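PDB 3IV0: SusD homolog from Bacteroides thetaiotaomicron VPI-5482, which probably binds glycans at the outer membrane and helps pass them to a partner transporter, as in other SusD-family proteins. Local coordinates for residues A183-W188 with A200-I206; L26-Y30 with E126-M130; L173-L177 with V205-M209. One frame throughout, in Å; residues are numbered along the deposited sequence. Where two conformers were deposited one is given.

How the contacts relate
Contact 1 lies on the same side of the chain's centre as each of the other two, and all three fall within the N-terminal, mainly helical part assigned to the SusD family. Contact 2 closes first along the chain, joining helices 19-39 and 117-142; contacts 3 and 1 then both end on helix 202-219, where they share Val205 and Ile206. The centres of contacts 1 and 3 are about 8 Å apart, while contact 2 is centred about 13 Å from contact 1 and 14 Å from contact 3. Phe129 links all three, packing on Ala200, Val205, Leu208 and Leu173, and Tyr30 OH meets the backbone N of Ala200. Helix 202-219 is thereby tied at its start to a loop, a short helix and the helix pair of contact 2.

Contact 1: A183-W188 with A200-I206; sequences AEVLPW and ASRGSVI
Arg202 turns CG away from its own backbone N (chi1 -169°) and runs extended to NE, while Trp188 carries its indole opposite the carbonyl carbon (chi1 -67°); together these torsions lay the arginine stem across one face of the ring. Arg202 CD stands 3.5 Å from the centroid of the six-membered ring of Trp188, close to its normal, a CH-pi contact. The guanidinium does not stack: its plane is steeply inclined to the indole, 72° away. Its charge is met by Glu237 of helix 224-238, which forms a salt bridge with NH2. On the other branch, Arg202 NH1 donates to a water at 2.8 Å, and that water donates to Leu186 O at 2.7 Å, bridging side chain and loop. One turn further along the helix, Ile206 CD1 touches Trp188 CZ3 at 3.9 Å. The backbones are joined by a nearly straight bond from Arg202 N to Pro187 O (2.9 Å). Beyond it, Leu186 directs CD1 onto Val205 CG2 at 3.7 Å and CD2 against Ala200 O, its side chain roughly perpendicular to that of the valine. Ser201, lying between loop and helix, is the N-cap: its OG accepts from Ser204 N (3.2 Å), and Ser201 N donates to Ser204 OG (2.9 Å). This reciprocal pair is a capping box, which starts helix 202-219 right where the 183-188 loop packs on it.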
loop_
_atom_site.group_PDB
_atom_site.type_symbol
_atom_site.label_atom_id
_atom_site.label_comp_id
_atom_site.label_asym_id
_atom_site.label_seq_id
_atom_site.Cartn_x
_atom_site.Cartn_y
_atom_site.Cartn_z
ATOM N N ALA A 183 -10.980 15.125 -16.822
ATOM C CA ALA A 183 -10.285 15.183 -15.537
ATOM C C ALA A 183 -10.539 16.506 -14.848
ATOM O O ALA A 183 -9.628 17.188 -14.401
ATOM C CB ALA A 183 -8.745 14.900 -15.691
ATOM N N GLU A 184 -11.812 16.852 -14.782
ATOM C CA GLU A 184 -12.260 18.060 -14.088
ATOM C C GLU A 184 -12.745 17.801 -12.670
ATOM O O GLU A 184 -12.442 18.546 -11.744
ATOM C CB GLU A 184 -13.372 18.748 -14.880
ATOM C CG GLU A 184 -12.883 19.243 -16.218
ATOM C CD GLU A 184 -13.947 19.993 -17.001
ATOM O OE1 GLU A 184 -15.098 20.072 -16.524
ATOM O OE2 GLU A 184 -13.622 20.502 -18.095
ATOM N N VAL A 185 -13.560 16.760 -12.519
ATOM C CA VAL A 185 -14.060 16.379 -11.216
ATOM C C VAL A 185 -12.925 15.835 -10.330
ATOM O O VAL A 185 -12.776 16.264 -9.186
ATOM C CB VAL A 185 -15.205 15.377 -11.350
ATOM C CG1 VAL A 185 -15.625 14.872 -9.989
ATOM C CG2 VAL A 185 -16.399 16.040 -12.055
ATOM N N LEU A 186 -12.127 14.914 -10.859
ATOM C CA LEU A 186 -10.843 14.534 -10.228
ATOM C C LEU A 186 -9.744 14.882 -11.203
ATOM O O LEU A 186 -9.606 14.265 -12.235
ATOM C CB LEU A 186 -10.807 13.028 -9.916
ATOM C CG LEU A 186 -11.786 12.567 -8.844
ATOM C CD1 LEU A 186 -11.708 11.032 -8.742
ATOM C CD2 LEU A 186 -11.542 13.222 -7.484
ATOM N N PRO A 187 -8.927 15.876 -10.861
ATOM C CA PRO A 187 -7.908 16.235 -11.816
ATOM C C PRO A 187 -6.792 15.212 -11.795
ATOM O O PRO A 187 -6.757 14.340 -10.901
ATOM C CB PRO A 187 -7.392 17.564 -11.281
ATOM C CG PRO A 187 -7.531 17.415 -9.795
ATOM C CD PRO A 187 -8.824 16.666 -9.625
ATOM N N TRP A 188 -5.886 15.314 -12.744
ATOM C CA TRP A 188 -4.681 14.491 -12.713
ATOM C C TRP A 188 -3.836 14.812 -11.492
ATOM O O TRP A 188 -3.250 13.935 -10.885
ATOM C CB TRP A 188 -3.831 14.664 -13.960
ATOM C CG TRP A 188 -4.456 14.145 -15.219
ATOM C CD1 TRP A 188 -5.055 14.891 -16.185
ATOM C CD2 TRP A 188 -4.567 12.780 -15.633
ATOM N NE1 TRP A 188 -5.520 14.078 -17.192
ATOM C CE2 TRP A 188 -5.215 12.778 -16.883
ATOM C CE3 TRP A 188 -4.125 11.570 -15.103
ATOM C CZ2 TRP A 188 -5.445 11.606 -17.595
ATOM C CZ3 TRP A 188 -4.364 10.410 -15.820
ATOM C CH2 TRP A 188 -5.018 10.452 -17.043
ATOM N N ALA A 200 -7.542 12.326 -3.310
ATOM C CA ALA A 200 -7.631 11.470 -4.475
ATOM C C ALA A 200 -7.627 12.255 -5.786
ATOM O O ALA A 200 -8.387 13.220 -5.941
ATOM C CB ALA A 200 -8.923 10.605 -4.400
ATOM N N SER A 201 -6.807 11.816 -6.738
ATOM C CA SER A 201 -6.753 12.339 -8.088
ATOM C C SER A 201 -7.162 11.234 -9.060
ATOM O O SER A 201 -7.398 10.080 -8.666
ATOM C CB SER A 201 -5.341 12.778 -8.430
ATOM O OG SER A 201 -4.484 11.630 -8.597
ATOM N N ARG A 202 -7.193 11.565 -10.345
ATOM C CA ARG A 202 -7.456 10.566 -11.376
ATOM C C ARG A 202 -6.427 9.436 -11.287
ATOM O O ARG A 202 -6.737 8.265 -11.463
ATOM C CB ARG A 202 -7.465 11.224 -12.766
ATOM C CG ARG A 202 -7.982 10.318 -13.901
ATOM C CD ARG A 202 -8.013 11.099 -15.233
ATOM N NE ARG A 202 -8.587 10.331 -16.356
ATOM C CZ ARG A 202 -9.884 10.190 -16.573
ATOM N NH1 ARG A 202 -10.766 10.676 -15.733
ATOM N NH2 ARG A 202 -10.303 9.496 -17.621
ATOM N N GLY A 203 -5.171 9.798 -11.075
ATOM C CA GLY A 203 -4.098 8.813 -10.891
ATOM C C GLY A 203 -4.273 7.897 -9.704
ATOM O O GLY A 203 -3.989 6.696 -9.781
ATOM N N SER A 204 -4.817 8.405 -8.605
ATOM C CA SER A 204 -5.130 7.581 -7.451
ATOM C C SER A 204 -6.120 6.460 -7.856
ATOM O O SER A 204 -5.953 5.269 -7.506
ATOM C CB SER A 204 -5.785 8.412 -6.365
ATOM O OG SER A 204 -5.064 9.580 -6.049
ATOM N N VAL A 205 -7.174 6.875 -8.559
ATOM C CA VAL A 205 -8.197 5.961 -9.026
ATOM C C VAL A 205 -7.612 4.902 -9.947
ATOM O O VAL A 205 -7.891 3.715 -9.772
ATOM C CB VAL A 205 -9.359 6.698 -9.729
ATOM C CG1 VAL A 205 -10.355 5.706 -10.330
ATOM C CG2 VAL A 205 -10.086 7.668 -8.729
ATOM N N ILE A 206 -6.788 5.321 -10.908
ATOM C CA ILE A 206 -6.202 4.362 -11.832
ATOM C C ILE A 206 -5.339 3.344 -11.087
ATOM O O ILE A 206 -5.451 2.135 -11.345
ATOM C CB ILE A 206 -5.386 5.097 -12.915
ATOM C CG1 ILE A 206 -6.317 5.896 -13.842
ATOM C CG2 ILE A 206 -4.561 4.086 -13.733
ATOM C CD1 ILE A 206 -5.586 6.938 -14.677
HETATM O O HOH W 1 -10.829 12.103 -13.380
#

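Contact 2: L26-Y30 with E126-M130; sequences LLSIY and EAIFM
Met130, a selenomethionine here, meets Ile29 and Tyr30 along its whole length. Its CB lies 3.7 Å from Ile29 CG2. The next atom, Met130 CG, sits over one face of the Tyr30 ring, 4.0 Å from its centroid and offset toward the rim. Bends at chi2 (-55°) and chi3 (-64°) curl the rest of the chain round that ring: SE comes obliquely to 3.6 Å from Tyr30 CE1, a Met-aromatic contact, and the terminal CE reaches Tyr30 CD1 at 3.9 Å. The far end of the same tyrosine is polar. Tyr30 OH donates to Glu126 OE1 over a short 2.5 Å, using the anti lone pair of that oxygen, and also accepts from Ala200 N. Glu126 OE1 has a second partner in the salt bridge with Arg199, which probably favours the charged carboxylate in this buried place. Leu26 comes in broadside on the glutamate, with CD2 at 3.5 Å from Glu126 OE2. The two helix segments run nearly parallel, 19° apart, their axes 10.3 Å from each other. Leu105 of helix 93-108 touches both Leu26 and Ala127, while Phe266 of strand 264-268 touches Tyr30 and Met130.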
loop_
_atom_site.group_PDB
_atom_site.type_symbol
_atom_site.label_atom_id
_atom_site.label_comp_id
_atom_site.label_asym_id
_atom_site.label_seq_id
_atom_site.Cartn_x
_atom_site.Cartn_y
_atom_site.Cartn_z
ATOM N N LEU A 26 -15.709 14.939 4.674
ATOM C CA LEU A 26 -14.854 14.161 3.766
ATOM C C LEU A 26 -13.470 13.964 4.367
ATOM O O LEU A 26 -12.931 12.846 4.365
ATOM C CB LEU A 26 -14.815 14.832 2.419
ATOM C CG LEU A 26 -13.828 14.225 1.412
ATOM C CD1 LEU A 26 -14.251 12.782 1.096
ATOM C CD2 LEU A 26 -13.740 15.084 0.154
ATOM N N LEU A 27 -12.883 15.000 4.940
ATOM C CA LEU A 27 -11.570 14.846 5.468
ATOM C C LEU A 27 -11.534 13.885 6.668
ATOM O O LEU A 27 -10.507 13.286 6.916
ATOM C CB LEU A 27 -10.946 16.206 5.806
ATOM C CG LEU A 27 -10.469 16.992 4.591
ATOM C CD1 LEU A 27 -10.156 18.416 5.048
ATOM C CD2 LEU A 27 -9.238 16.382 3.967
ATOM N N SER A 28 -12.642 13.721 7.392
ATOM C CA SER A 28 -12.698 12.776 8.486
ATOM C C SER A 28 -12.626 11.331 7.948
ATOM O O SER A 28 -12.235 10.442 8.681
ATOM C CB SER A 28 -13.969 12.984 9.333
ATOM O OG SER A 28 -15.128 12.433 8.741
ATOM N N ILE A 29 -13.020 11.122 6.685
ATOM C CA ILE A 29 -12.910 9.789 6.048
ATOM C C ILE A 29 -11.435 9.507 5.823
ATOM O O ILE A 29 -10.951 8.433 6.194
ATOM C CB ILE A 29 -13.734 9.716 4.752
ATOM C CG1 ILE A 29 -15.243 9.909 5.018
ATOM C CG2 ILE A 29 -13.439 8.370 4.009
ATOM C CD1 ILE A 29 -16.082 10.195 3.762
ATOM N N TYR A 30 -10.712 10.434 5.234
ATOM C CA TYR A 30 -9.267 10.324 5.087
ATOM C C TYR A 30 -8.585 10.119 6.431
ATOM O O TYR A 30 -7.692 9.295 6.582
ATOM C CB TYR A 30 -8.699 11.542 4.416
ATOM C CG TYR A 30 -8.945 11.676 2.943
ATOM C CD1 TYR A 30 -8.085 11.129 2.030
ATOM C CD2 TYR A 30 -10.032 12.393 2.448
ATOM C CE1 TYR A 30 -8.250 11.259 0.675
ATOM C CE2 TYR A 30 -10.220 12.542 1.096
ATOM C CZ TYR A 30 -9.345 11.971 0.194
ATOM O OH TYR A 30 -9.515 12.142 -1.147
ATOM N N GLU A 126 -14.291 11.429 -4.347
ATOM C CA GLU A 126 -13.324 11.116 -3.332
ATOM C C GLU A 126 -13.831 10.132 -2.304
ATOM O O GLU A 126 -13.101 9.208 -1.883
ATOM C CB GLU A 126 -12.868 12.400 -2.621
ATOM C CG GLU A 126 -12.085 13.344 -3.459
ATOM C CD GLU A 126 -11.573 14.491 -2.647
ATOM O OE1 GLU A 126 -10.766 14.257 -1.739
ATOM O OE2 GLU A 126 -11.986 15.646 -2.871
ATOM N N ALA A 127 -15.095 10.248 -1.922
ATOM C CA ALA A 127 -15.678 9.328 -0.977
ATOM C C ALA A 127 -15.789 7.928 -1.589
ATOM O O ALA A 127 -15.529 6.933 -0.888
ATOM C CB ALA A 127 -17.087 9.833 -0.532
ATOM N N ILE A 128 -16.182 7.832 -2.853
ATOM C CA ILE A 128 -16.218 6.527 -3.519
ATOM C C ILE A 128 -14.814 5.942 -3.592
ATOM O O ILE A 128 -14.625 4.740 -3.330
ATOM C CB ILE A 128 -16.801 6.654 -4.907
ATOM C CG1 ILE A 128 -18.293 6.964 -4.800
ATOM C CG2 ILE A 128 -16.593 5.346 -5.725
ATOM C CD1 ILE A 128 -18.895 7.600 -6.069
ATOM N N PHE A 129 -13.819 6.749 -3.925
ATOM C CA PHE A 129 -12.452 6.281 -3.933
ATOM C C PHE A 129 -12.026 5.747 -2.568
ATOM O O PHE A 129 -11.467 4.633 -2.459
ATOM C CB PHE A 129 -11.478 7.363 -4.404
ATOM C CG PHE A 129 -10.032 6.954 -4.273
ATOM C CD1 PHE A 129 -9.461 6.082 -5.200
ATOM C CD2 PHE A 129 -9.273 7.362 -3.198
ATOM C CE1 PHE A 129 -8.153 5.664 -5.056
ATOM C CE2 PHE A 129 -7.954 6.932 -3.051
ATOM C CZ PHE A 129 -7.395 6.094 -4.002
HETATM N N MSE A 130 -12.280 6.482 -1.508
HETATM C CA MSE A 130 -11.831 6.106 -0.211
HETATM C C MSE A 130 -12.567 4.915 0.307
HETATM O O MSE A 130 -11.967 4.088 1.011
HETATM C CB MSE A 130 -11.927 7.301 0.757
HETATM C CG MSE A 130 -10.871 8.354 0.424
HETATM SE SE MSE A 130 -9.035 7.788 0.367
HETATM C CE MSE A 130 -8.848 7.320 2.144
#

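Contact 3: L173-L177 with V205-M209; sequences LQPLL and VIALM. With EDO (1,2-ethanediol), chain E.
Leu173 and Val205 bring their CA atoms to 6.9 Å where residues 173-177, leading into and along a short helix, rest on the early turns of helix 202-219. This is apolar helix packing within the helical N-terminal part of the SusD fold, a region whose sequence family is grouped with TPR proteins. Val205 CG1 faces Leu177 CD2 at 3.8 Å, the two side chains lying alongside and pointing opposite ways, while Val205 CG2 meets Leu176 CD1. Leu177 CD2 also reaches Ile206 CG1. Nearby, Leu173 crosses Leu208 at about a right angle, and Leu173 CD1 lies 3.7 Å from Leu208 CD2. Met209, a selenomethionine, passes alongside Leu173 and Leu177: its CG lies 3.7 Å from Leu173 CB, and its SE comes to 3.8 Å from Leu177 CD1. Its chain is extended as far as SE and bends only there (chi3 73°), which carries CE to Gln174 OE1, 3.1 Å away. Gln174 NE2 is also bound to Asp178 OD1, a bond that would fix which way the amide is turned. With an alanine in place of Gln174, Asp178 would probably lose this amide partner and the methyl end of Met209 the side chain beside it. An ethanediol, probably from the crystallisation liquor, grips both ends of the amide: its O2 donates to Gln174 OE1 at 2.6 Å, and its O1 accepts from Gln174 NE2 at 2.6 Å.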
loop_
_atom_site.group_PDB
_atom_site.type_symbol
_atom_site.label_atom_id
_atom_site.label_comp_id
_atom_site.label_asym_id
_atom_site.label_seq_id
_atom_site.Cartn_x
_atom_site.Cartn_y
_atom_site.Cartn_z
ATOM N N LEU A 173 -15.598 2.417 -9.171
ATOM C CA LEU A 173 -14.500 3.282 -9.595
ATOM C C LEU A 173 -14.478 3.643 -11.085
ATOM O O LEU A 173 -14.151 4.763 -11.464
ATOM C CB LEU A 173 -13.155 2.662 -9.226
ATOM C CG LEU A 173 -12.912 2.478 -7.732
ATOM C CD1 LEU A 173 -11.754 1.450 -7.428
ATOM C CD2 LEU A 173 -12.602 3.813 -7.125
ATOM N N GLN A 174 -14.848 2.691 -11.953
ATOM C CA GLN A 174 -14.832 2.928 -13.392
ATOM C C GLN A 174 -15.518 4.236 -13.837
ATOM O O GLN A 174 -14.946 4.975 -14.633
ATOM C CB GLN A 174 -15.386 1.718 -14.151
ATOM C CG GLN A 174 -15.257 1.802 -15.650
ATOM C CD GLN A 174 -13.875 1.646 -16.112
ATOM O OE1 GLN A 174 -13.238 0.616 -15.884
ATOM N NE2 GLN A 174 -13.376 2.653 -16.806
ATOM N N PRO A 175 -16.739 4.519 -13.343
ATOM C CA PRO A 175 -17.401 5.768 -13.742
ATOM C C PRO A 175 -16.631 7.029 -13.380
ATOM O O PRO A 175 -16.770 8.042 -14.043
ATOM C CB PRO A 175 -18.710 5.715 -12.974
ATOM C CG PRO A 175 -18.955 4.294 -12.735
ATOM C CD PRO A 175 -17.606 3.714 -12.471
ATOM N N LEU A 176 -15.803 6.970 -12.351
ATOM C CA LEU A 176 -15.002 8.132 -11.999
ATOM C C LEU A 176 -14.055 8.509 -13.129
ATOM O O LEU A 176 -13.692 9.677 -13.280
ATOM C CB LEU A 176 -14.244 7.903 -10.687
ATOM C CG LEU A 176 -15.036 7.469 -9.440
ATOM C CD1 LEU A 176 -14.130 7.382 -8.209
ATOM C CD2 LEU A 176 -16.254 8.386 -9.168
ATOM N N LEU A 177 -13.623 7.533 -13.913
ATOM C CA LEU A 177 -12.813 7.792 -15.074
ATOM C C LEU A 177 -13.732 8.144 -16.252
ATOM O O LEU A 177 -13.556 9.185 -16.894
ATOM C CB LEU A 177 -11.948 6.582 -15.406
ATOM C CG LEU A 177 -10.933 6.122 -14.367
ATOM C CD1 LEU A 177 -10.127 4.983 -14.953
ATOM C CD2 LEU A 177 -10.065 7.271 -13.825
ATOM N N VAL A 205 -7.174 6.875 -8.559
ATOM C CA VAL A 205 -8.197 5.961 -9.026
ATOM C C VAL A 205 -7.612 4.902 -9.947
ATOM O O VAL A 205 -7.891 3.715 -9.772
ATOM C CB VAL A 205 -9.359 6.698 -9.729
ATOM C CG1 VAL A 205 -10.355 5.706 -10.330
ATOM C CG2 VAL A 205 -10.086 7.668 -8.729
ATOM N N ILE A 206 -6.788 5.321 -10.908
ATOM C CA ILE A 206 -6.202 4.362 -11.832
ATOM C C ILE A 206 -5.339 3.344 -11.087
ATOM O O ILE A 206 -5.451 2.135 -11.345
ATOM C CB ILE A 206 -5.386 5.097 -12.915
ATOM C CG1 ILE A 206 -6.317 5.896 -13.842
ATOM C CG2 ILE A 206 -4.561 4.086 -13.733
ATOM C CD1 ILE A 206 -5.586 6.938 -14.677
ATOM N N ALA A 207 -4.477 3.782 -10.189
ATOM C CA ALA A 207 -3.595 2.864 -9.480
ATOM C C ALA A 207 -4.389 1.851 -8.681
ATOM O O ALA A 207 -4.106 0.645 -8.687
ATOM C CB ALA A 207 -2.638 3.609 -8.586
ATOM N N LEU A 208 -5.414 2.301 -7.966
ATOM C CA LEU A 208 -6.241 1.407 -7.182
ATOM C C LEU A 208 -6.928 0.366 -8.074
ATOM O O LEU A 208 -6.964 -0.817 -7.776
ATOM C CB LEU A 208 -7.273 2.191 -6.373
ATOM C CG LEU A 208 -8.264 1.340 -5.579
ATOM C CD1 LEU A 208 -7.578 0.305 -4.674
ATOM C CD2 LEU A 208 -9.247 2.205 -4.795
HETATM N N MSE A 209 -7.441 0.801 -9.209
HETATM C CA MSE A 209 -8.091 -0.127 -10.121
HETATM C C MSE A 209 -7.144 -1.155 -10.671
HETATM O O MSE A 209 -7.515 -2.317 -10.843
HETATM C CB MSE A 209 -8.776 0.633 -11.241
HETATM C CG MSE A 209 -10.023 1.463 -10.818
HETATM SE SE MSE A 209 -10.876 2.381 -12.266
HETATM C CE MSE A 209 -11.745 0.848 -13.200
HETATM C C1 EDO E . -10.099 1.005 -18.247
HETATM O O1 EDO E . -11.046 1.957 -17.762
HETATM C C2 EDO E . -10.394 -0.374 -17.665
HETATM O O2 EDO E . -10.865 -0.209 -16.335
#